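Local coordinates for Rab GDP-dissociation inhibitor (Saccharomyces cerevisiae, PDB 2BCG), which inhibits GDP dissociation from the Rab GTPase Sec4, is essential in the yeast secretory pathway, and extracts GDP-bound Ypt7 from vacuolar membranes, at residues 198-203 with 216-221. Residues are numbered along the deposited sequence; the frame is centred on the assembly and turned at random.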
# COMPACT_ATOMS: atom_id res chain seq x y z
N ALA A 198 -14.69 9.93 18.31
CA ALA A 198 -13.25 10.21 18.24
C ALA A 198 -12.38 9.05 18.67
O ALA A 198 -11.21 9.02 18.29
CB ALA A 198 -12.88 11.45 19.04
N MET A 199 -12.91 8.10 19.46
CA MET A 199 -12.10 6.97 19.93
C MET A 199 -12.54 5.65 19.32
O MET A 199 -11.69 4.93 18.73
CB MET A 199 -12.10 6.88 21.47
CG MET A 199 -11.48 8.10 22.13
SD MET A 199 -11.41 7.98 23.95
CE MET A 199 -10.03 6.83 24.09
N ALA A 200 -13.83 5.34 19.42
CA ALA A 200 -14.34 4.12 18.81
C ALA A 200 -14.46 4.31 17.29
O ALA A 200 -14.50 3.33 16.53
CB ALA A 200 -15.67 3.70 19.45
N LEU A 201 -14.49 5.58 16.86
CA LEU A 201 -14.58 5.95 15.44
C LEU A 201 -15.80 5.38 14.73
O LEU A 201 -15.73 5.00 13.55
CB LEU A 201 -13.29 5.60 14.70
CG LEU A 201 -12.05 6.34 15.18
CD1 LEU A 201 -10.73 5.63 14.86
CD2 LEU A 201 -12.08 7.81 14.70
N TRP A 202 -16.93 5.33 15.45
CA TRP A 202 -18.21 5.09 14.80
C TRP A 202 -18.59 6.35 14.03
O TRP A 202 -18.29 7.46 14.47
CB TRP A 202 -19.31 4.77 15.83
CG TRP A 202 -19.12 3.49 16.62
CD1 TRP A 202 -18.84 3.40 17.96
CD2 TRP A 202 -19.23 2.14 16.15
NE1 TRP A 202 -18.77 2.07 18.35
CE2 TRP A 202 -19.00 1.28 17.26
CE3 TRP A 202 -19.49 1.56 14.90
CZ2 TRP A 202 -19.02 -0.12 17.15
CZ3 TRP A 202 -19.52 0.16 14.80
CH2 TRP A 202 -19.28 -0.66 15.92
N THR A 203 -19.24 6.20 12.87
CA THR A 203 -19.60 7.34 12.03
C THR A 203 -21.03 7.77 12.33
O THR A 203 -21.52 8.80 11.83
CB THR A 203 -19.45 7.02 10.51
OG1 THR A 203 -19.71 8.19 9.73
CG2 THR A 203 -20.42 5.97 10.10
N PHE A 216 -16.08 -1.61 22.99
CA PHE A 216 -15.00 -1.83 23.95
C PHE A 216 -13.70 -2.14 23.21
O PHE A 216 -12.64 -1.55 23.49
CB PHE A 216 -15.35 -2.99 24.90
CG PHE A 216 -14.30 -3.24 25.95
CD1 PHE A 216 -13.22 -4.09 25.69
CD2 PHE A 216 -14.39 -2.64 27.21
CE1 PHE A 216 -12.24 -4.31 26.67
CE2 PHE A 216 -13.41 -2.86 28.19
CZ PHE A 216 -12.34 -3.69 27.91
N GLU A 217 -13.77 -3.11 22.30
CA GLU A 217 -12.60 -3.48 21.50
C GLU A 217 -12.06 -2.33 20.64
O GLU A 217 -10.84 -2.16 20.56
CB GLU A 217 -12.81 -4.78 20.71
CG GLU A 217 -13.83 -4.76 19.56
CD GLU A 217 -14.25 -6.17 19.05
OE1 GLU A 217 -13.71 -7.18 19.53
OE2 GLU A 217 -15.12 -6.25 18.15
N ARG A 218 -12.94 -1.55 20.00
CA ARG A 218 -12.49 -0.38 19.20
C ARG A 218 -11.80 0.68 20.07
O ARG A 218 -10.78 1.23 19.66
CB ARG A 218 -13.64 0.26 18.41
CG ARG A 218 -14.23 -0.52 17.23
CD ARG A 218 -15.40 0.30 16.71
NE ARG A 218 -15.99 -0.15 15.46
CZ ARG A 218 -16.22 0.62 14.40
NH1 ARG A 218 -15.93 1.92 14.41
NH2 ARG A 218 -16.77 0.09 13.31
N ILE A 219 -12.35 0.96 21.25
CA ILE A 219 -11.74 1.92 22.16
C ILE A 219 -10.40 1.42 22.68
O ILE A 219 -9.42 2.16 22.72
CB ILE A 219 -12.71 2.23 23.34
CG1 ILE A 219 -13.99 2.88 22.79
CG2 ILE A 219 -12.01 3.11 24.39
CD1 ILE A 219 -15.17 2.79 23.75
N LEU A 220 -10.34 0.15 23.09
CA LEU A 220 -9.06 -0.45 23.43
C LEU A 220 -8.04 -0.37 22.28
O LEU A 220 -6.88 0.01 22.52
CB LEU A 220 -9.26 -1.90 23.86
CG LEU A 220 -8.05 -2.65 24.41
CD1 LEU A 220 -7.45 -2.02 25.67
CD2 LEU A 220 -8.52 -4.09 24.66
N LEU A 221 -8.48 -0.72 21.06
CA LEU A 221 -7.63 -0.62 19.84
C LEU A 221 -7.10 0.81 19.67
O LEU A 221 -5.92 1.00 19.39
CB LEU A 221 -8.38 -1.06 18.58
CG LEU A 221 -7.64 -0.90 17.24
CD1 LEU A 221 -6.32 -1.69 17.20
CD2 LEU A 221 -8.51 -1.25 16.07
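Arg218, projecting from helix 212-229, lays its guanidinium flat over the six-membered ring of Trp202, in the chain that leaves helix 189-199. The two planes are only 15° apart, and Arg218 CZ stands 3.5 Å from the centroid of that ring, a stacked cation-pi pair. Arg218 NH2 comes within 3.1 Å of Trp202 CZ3. With CD anti to CA (chi2 176°), Arg218 CD also lies over this face as a CH-pi contact. The guanidinium edge meets backbone: Arg218 NH1 donates to Ala200 O at 2.9 Å, nearly straight and in the guanidinium plane, and more weakly to Leu201 O. That second carbonyl is presented where the helix gives way, Leu201 being the first residue beyond it to leave helical geometry, with positive phi (57°). The indole is fixed as well, by a hydrogen bond from NE1 to Ser215 OG and by stacking with Tyr207. An alanine in place of Trp202 would probably leave the guanidinium without its aromatic platform and the hydroxyl of Ser215 without its indole partner. This stack is the close-fitting part of the contact, although it lies at the partly exposed end. The buried side holds ordinary apolar contact, Ala200 CB sitting 3.8 Å from Ile219 CG1 at the closest approach of the two backbones. Looser still is Met199 CE, 4.2 Å from Ile219 CG2; the Met199 side chain also touches Met150 and Leu154 of helix 144-159 and lines the pocket of a bound geranylgeranyl group. One cation thus serves two purposes, bonding well to Ala200 O and only weakly to Leu201 O while pairing with the indole, which ties the chain leaving helix 189-199 to helix 212-229.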